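Local atomic coordinates of hyaluronidase (Thermobaculum terrenum, PDB entry 5DIY), a protein that probably removes N-acetylglucosamine from O-GlcNAc-modified proteins as a family 84 glycoside hydrolase, studied here as a mutant altered at the predicted proton donor. Residues Leu46-Leu51 with Ala81-Leu86; Ser87-Ser92 with His127-Asn132. All blocks are in the same frame, centred on the assembly; numbering follows the deposited sequence.

Interaction 1 (Leu46-Leu51 with Ala81-Leu86); sequences LYHREL and AISPGL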
loop_
_atom_site.group_PDB
_atom_site.type_symbol
_atom_site.label_atom_id
_atom_site.label_comp_id
_atom_site.label_asym_id
_atom_site.label_seq_id
_atom_site.Cartn_x
_atom_site.Cartn_y
_atom_site.Cartn_z
ATOM N N LEU C 46 -6.955 18.999 -6.572
ATOM C CA LEU C 46 -7.165 19.451 -7.963
ATOM C C LEU C 46 -6.049 20.371 -8.464
ATOM O O LEU C 46 -5.636 20.290 -9.629
ATOM C CB LEU C 46 -8.528 20.154 -8.123
ATOM C CG LEU C 46 -9.769 19.257 -8.229
ATOM C CD1 LEU C 46 -11.033 20.108 -8.221
ATOM C CD2 LEU C 46 -9.722 18.379 -9.477
ATOM N N TYR C 47 -5.549 21.215 -7.566
ATOM C CA TYR C 47 -4.492 22.175 -7.892
ATOM C C TYR C 47 -3.114 21.536 -8.103
ATOM O O TYR C 47 -2.227 22.161 -8.689
ATOM C CB TYR C 47 -4.448 23.273 -6.828
ATOM C CG TYR C 47 -5.748 24.046 -6.784
ATOM C CD1 TYR C 47 -6.133 24.835 -7.864
ATOM C CD2 TYR C 47 -6.615 23.955 -5.691
ATOM C CE1 TYR C 47 -7.330 25.536 -7.859
ATOM C CE2 TYR C 47 -7.819 24.654 -5.675
ATOM C CZ TYR C 47 -8.170 25.443 -6.764
ATOM O OH TYR C 47 -9.352 26.145 -6.776
ATOM N N HIS C 48 -2.938 20.304 -7.630
ATOM C CA HIS C 48 -1.734 19.520 -7.931
ATOM C C HIS C 48 -1.723 18.974 -9.373
ATOM O O HIS C 48 -0.644 18.831 -9.975
ATOM C CB HIS C 48 -1.572 18.375 -6.916
ATOM C CG HIS C 48 -0.491 17.406 -7.266
ATOM N ND1 HIS C 48 0.847 17.704 -7.131
ATOM C CD2 HIS C 48 -0.552 16.154 -7.774
ATOM C CE1 HIS C 48 1.564 16.671 -7.533
ATOM N NE2 HIS C 48 0.740 15.717 -7.926
ATOM N N ARG C 49 -2.903 18.684 -9.927
ATOM C CA ARG C 49 -2.995 17.877 -11.149
ATOM C C ARG C 49 -3.908 18.457 -12.236
ATOM O O ARG C 49 -3.406 19.082 -13.164
ATOM C CB ARG C 49 -3.365 16.437 -10.782
ATOM C CG ARG C 49 -3.133 15.419 -11.884
ATOM C CD ARG C 49 -2.804 14.056 -11.294
ATOM N NE ARG C 49 -2.609 13.031 -12.322
ATOM C CZ ARG C 49 -3.546 12.208 -12.796
ATOM N NH1 ARG C 49 -4.808 12.254 -12.366
ATOM N NH2 ARG C 49 -3.215 11.318 -13.730
ATOM N N GLU C 50 -5.227 18.290 -12.126
ATOM C CA GLU C 50 -6.133 18.660 -13.228
ATOM C C GLU C 50 -6.148 20.162 -13.442
ATOM O O GLU C 50 -6.031 20.631 -14.577
ATOM C CB GLU C 50 -7.562 18.156 -12.996
ATOM C CG GLU C 50 -7.727 16.644 -13.115
ATOM C CD GLU C 50 -7.529 15.900 -11.804
ATOM O OE1 GLU C 50 -6.866 16.431 -10.885
ATOM O OE2 GLU C 50 -8.037 14.767 -11.694
ATOM N N LEU C 51 -6.271 20.903 -12.342
ATOM C CA LEU C 51 -6.210 22.365 -12.353
ATOM C C LEU C 51 -4.813 22.869 -11.961
ATOM O O LEU C 51 -4.678 23.799 -11.170
ATOM C CB LEU C 51 -7.284 22.936 -11.408
ATOM C CG LEU C 51 -8.738 22.499 -11.657
ATOM C CD1 LEU C 51 -9.695 23.324 -10.802
ATOM C CD2 LEU C 51 -9.123 22.606 -13.127
ATOM N N ALA C 81 5.374 19.227 -5.368
ATOM C CA ALA C 81 5.241 18.617 -6.688
ATOM C C ALA C 81 4.010 19.115 -7.438
ATOM O O ALA C 81 3.011 19.505 -6.832
ATOM C CB ALA C 81 5.223 17.103 -6.588
ATOM N N ILE C 82 4.113 19.083 -8.764
ATOM C CA ILE C 82 3.051 19.471 -9.685
ATOM C C ILE C 82 2.985 18.393 -10.786
ATOM O O ILE C 82 4.008 17.807 -11.143
ATOM C CB ILE C 82 3.311 20.903 -10.249
ATOM C CG1 ILE C 82 2.104 21.442 -11.028
ATOM C CG2 ILE C 82 4.581 20.972 -11.093
ATOM C CD1 ILE C 82 0.997 21.967 -10.137
ATOM N N SER C 83 1.779 18.122 -11.285
ATOM C CA SER C 83 1.540 17.095 -12.295
ATOM C C SER C 83 0.743 17.702 -13.453
ATOM O O SER C 83 -0.490 17.687 -13.427
ATOM C CB SER C 83 0.788 15.915 -11.680
ATOM O OG SER C 83 1.523 15.367 -10.603
ATOM N N PRO C 84 1.445 18.263 -14.464
ATOM C CA PRO C 84 0.808 18.981 -15.566
ATOM C C PRO C 84 0.533 18.161 -16.833
ATOM O O PRO C 84 -0.036 18.700 -17.790
ATOM C CB PRO C 84 1.840 20.064 -15.878
ATOM C CG PRO C 84 3.139 19.364 -15.670
ATOM C CD PRO C 84 2.917 18.397 -14.531
ATOM N N GLY C 85 0.894 16.877 -16.828
ATOM C CA GLY C 85 0.963 16.076 -18.045
ATOM C C GLY C 85 -0.340 15.672 -18.716
ATOM O O GLY C 85 -0.304 15.159 -19.835
ATOM N N LEU C 86 -1.480 15.877 -18.058
ATOM C CA LEU C 86 -2.776 15.578 -18.682
ATOM C C LEU C 86 -3.135 16.591 -19.761
ATOM O O LEU C 86 -3.803 16.236 -20.727
ATOM C CB LEU C 86 -3.908 15.521 -17.645
ATOM C CG LEU C 86 -3.800 14.481 -16.533
ATOM C CD1 LEU C 86 -4.882 14.719 -15.489
ATOM C CD2 LEU C 86 -3.897 13.075 -17.103
#
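The amide of Ser83, just past the end of strand 77-82, donates a backbone hydrogen bond to His48 O (2.8 Å), with the CA atoms of Arg49 and Ser83 4.7 Å apart. The bond ties the loop that follows strand 37-40 to the C-terminal end of the neighbouring parallel strand in the TIM barrel. His48 adds a second tie through its side chain. Its CG stands anti to the backbone N (chi1 171°), and ND1 donates to Ala81 O over 2.8 Å. The carbonyl oxygen lies in the ring plane, while the donor sits well above the carbonyl plane, and the N-H...O angle is a bent 136°. At the other nitrogen, NE2 comes 2.8 Å from Ser83 OG, and CE1 packs on Ala81 CB. An alanine in place of His48 would probably leave Ala81 O without this donor and open a gap beside Ala81 CB and Ser83 OG. Beside the backbone tie, Ile82 CD1 touches the carbonyl oxygens of Tyr47 and His48, the former also bonded to Lys102 NZ. Further along, the Arg49 side chain, extended from CG to NE, passes Ser83 with CG 4.0 Å from Ser83 CB. It then crosses Leu86 at about a right angle, where Leu86 CD1 lies over the centre of the guanidinium, 3.9 Å above its plane.

Interaction 2 (Ser87-Ser92 with His127-Asn132); sequences SLVYSS and HEEDRN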
loop_
_atom_site.group_PDB
_atom_site.type_symbol
_atom_site.label_atom_id
_atom_site.label_comp_id
_atom_site.label_asym_id
_atom_site.label_seq_id
_atom_site.Cartn_x
_atom_site.Cartn_y
_atom_site.Cartn_z
ATOM N N SER C 87 -2.709 17.844 -19.586
ATOM C CA SER C 87 -3.040 18.930 -20.527
ATOM C C SER C 87 -1.876 19.849 -20.948
ATOM O O SER C 87 -2.101 20.794 -21.697
ATOM C CB SER C 87 -4.168 19.775 -19.932
ATOM O OG SER C 87 -3.773 20.343 -18.695
ATOM N N LEU C 88 -0.646 19.578 -20.511
ATOM C CA LEU C 88 0.489 20.457 -20.829
ATOM C C LEU C 88 0.803 20.453 -22.321
ATOM O O LEU C 88 0.889 19.394 -22.935
ATOM C CB LEU C 88 1.750 20.040 -20.057
ATOM C CG LEU C 88 3.092 20.712 -20.385
ATOM C CD1 LEU C 88 3.014 22.211 -20.151
ATOM C CD2 LEU C 88 4.212 20.107 -19.554
ATOM N N VAL C 89 0.973 21.648 -22.880
ATOM C CA VAL C 89 1.581 21.823 -24.195
ATOM C C VAL C 89 3.077 22.027 -23.940
ATOM O O VAL C 89 3.507 23.115 -23.550
ATOM C CB VAL C 89 0.972 23.017 -24.971
ATOM C CG1 VAL C 89 1.437 22.999 -26.425
ATOM C CG2 VAL C 89 -0.550 22.984 -24.899
ATOM N N TYR C 90 3.855 20.964 -24.142
ATOM C CA TYR C 90 5.290 20.959 -23.825
ATOM C C TYR C 90 6.083 22.074 -24.521
ATOM O O TYR C 90 6.935 22.702 -23.898
ATOM C CB TYR C 90 5.911 19.597 -24.157
ATOM C CG TYR C 90 5.462 18.475 -23.247
ATOM C CD1 TYR C 90 6.042 18.298 -21.991
ATOM C CD2 TYR C 90 4.455 17.591 -23.636
ATOM C CE1 TYR C 90 5.634 17.276 -21.153
ATOM C CE2 TYR C 90 4.041 16.564 -22.805
ATOM C CZ TYR C 90 4.632 16.410 -21.563
ATOM O OH TYR C 90 4.225 15.391 -20.733
ATOM N N SER C 91 5.780 22.322 -25.796
ATOM C CA SER C 91 6.498 23.322 -26.608
ATOM C C SER C 91 6.073 24.774 -26.364
ATOM O O SER C 91 6.751 25.690 -26.837
ATOM C CB SER C 91 6.352 23.001 -28.103
ATOM O OG SER C 91 4.990 23.006 -28.495
ATOM N N SER C 92 4.971 24.986 -25.641
ATOM C CA SER C 92 4.418 26.329 -25.436
ATOM C C SER C 92 5.191 27.106 -24.388
ATOM O O SER C 92 5.239 26.705 -23.225
ATOM C CB SER C 92 2.951 26.258 -25.008
ATOM O OG SER C 92 2.485 27.523 -24.567
ATOM N N HIS C 127 -1.048 17.116 -28.103
ATOM C CA HIS C 127 -1.201 18.343 -28.884
ATOM C C HIS C 127 -0.401 18.300 -30.187
ATOM O O HIS C 127 0.735 17.811 -30.213
ATOM C CB HIS C 127 -0.767 19.544 -28.051
ATOM C CG HIS C 127 -1.444 19.631 -26.720
ATOM N ND1 HIS C 127 -2.643 20.285 -26.537
ATOM C CD2 HIS C 127 -1.086 19.152 -25.506
ATOM C CE1 HIS C 127 -2.996 20.204 -25.267
ATOM N NE2 HIS C 127 -2.069 19.523 -24.619
ATOM N N GLU C 128 -1.002 18.829 -31.257
ATOM C CA GLU C 128 -0.384 18.872 -32.593
ATOM C C GLU C 128 0.921 19.677 -32.615
ATOM O O GLU C 128 1.914 19.250 -33.209
ATOM C CB GLU C 128 -1.376 19.453 -33.615
ATOM C CG GLU C 128 -0.908 19.420 -35.062
ATOM N N GLU C 129 0.901 20.842 -31.973
ATOM C CA GLU C 129 2.093 21.703 -31.848
ATOM C C GLU C 129 3.310 21.010 -31.201
ATOM O O GLU C 129 4.454 21.334 -31.530
ATOM C CB GLU C 129 1.765 23.037 -31.138
ATOM C CG GLU C 129 1.001 22.942 -29.813
ATOM C CD GLU C 129 -0.520 23.029 -29.971
ATOM O OE1 GLU C 129 -1.111 22.114 -30.592
ATOM O OE2 GLU C 129 -1.127 24.001 -29.467
ATOM N N ASP C 130 3.056 20.059 -30.298
ATOM C CA ASP C 130 4.117 19.232 -29.709
ATOM C C ASP C 130 4.589 18.125 -30.648
ATOM O O ASP C 130 5.778 17.802 -30.664
ATOM C CB ASP C 130 3.663 18.619 -28.379
ATOM C CG ASP C 130 3.522 19.648 -27.276
ATOM O OD1 ASP C 130 4.125 20.737 -27.362
ATOM O OD2 ASP C 130 2.812 19.360 -26.297
ATOM N N ARG C 131 3.667 17.542 -31.414
ATOM C CA ARG C 131 4.031 16.593 -32.482
ATOM C C ARG C 131 4.870 17.235 -33.596
ATOM O O ARG C 131 5.682 16.555 -34.220
ATOM C CB ARG C 131 2.789 15.899 -33.081
ATOM C CG ARG C 131 2.660 14.435 -32.687
ATOM C CD ARG C 131 1.332 13.828 -33.115
ATOM N NE ARG C 131 0.285 14.098 -32.123
ATOM C CZ ARG C 131 -0.762 14.918 -32.265
ATOM N NH1 ARG C 131 -0.995 15.597 -33.391
ATOM N NH2 ARG C 131 -1.613 15.051 -31.252
ATOM N N ASN C 132 4.661 18.529 -33.845
ATOM C CA ASN C 132 5.498 19.301 -34.780
ATOM C C ASN C 132 6.874 19.653 -34.206
ATOM O O ASN C 132 7.840 19.795 -34.958
ATOM C CB ASN C 132 4.783 20.588 -35.214
ATOM C CG ASN C 132 3.472 20.322 -35.946
ATOM O OD1 ASN C 132 3.226 19.219 -36.442
ATOM N ND2 ASN C 132 2.618 21.337 -36.012
#
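Asp130, in the first turn of helix 128-133, turns its carboxylate onto the backbone of the 87-92 loop. From CB, its CG lies anti to the carbonyl carbon (chi1 -70°), and CG itself comes 3.4 Å from Tyr90 N. At the tip the two oxygens divide the work. OD2 accepts from Tyr90 N (2.9 Å) on its syn side and also lies at the edge of the Tyr90 ring, near CD2. OD1 takes two donors of one residue: Ser91 N, on its syn side at 2.8 Å, and Ser91 OG, nearly along the C-O axis at 2.7 Å. Both amides are tilted somewhat out of the carboxylate plane. Three bonds thus grip this buried carboxylate and hold its rotation, and the cluster of donors would probably favour the ionised form. Ser91 OG reaches OD1 from between its own backbone N and carbonyl carbon (chi1 60°). Beside this grip, Val89 spreads its methyls over the N-cap residue His127 and Glu129 of the helix's first turn. CG2 sits over the centre of the His127 ring in a CH-pi contact, 3.6 Å from the centroid, while CG1 packs on Glu129 CG at 3.4 Å. The far end of the ring gives a weak bond from His127 NE2 to Ser87 O (3.2 Å). Tyr90 also packs against helix 137-153. A helix aspartate accepting hydrogen bonds from two successive backbone N-H groups of a type I turn (Val89 to Ser92) joins the loop after strand 77-82 to the short helix following strand 113-117, neighbouring strands in the TIM barrel.

Interactions 1 and 2 follow one another along the chain: 81-86 runs directly into 87-92, so the loop after strand 77-82 is held first to the loop after strand 37-40 and then to helix 128-133, which follows strand 113-117. Their centres are 16 Å apart, and they meet where Gly85 CA packs 4.3 Å from Tyr90 OH. Interaction 1 is nearer the sugar site: the Arg49 side chain lies about 4 Å from those of Lys43, which binds N-acetylglucosamine, and Asn120, the engineered residue at the predicted proton-donor position, and about 8 Å from the bound sugar. In interaction 2, the Tyr90 side chain is about 14 Å from that sugar.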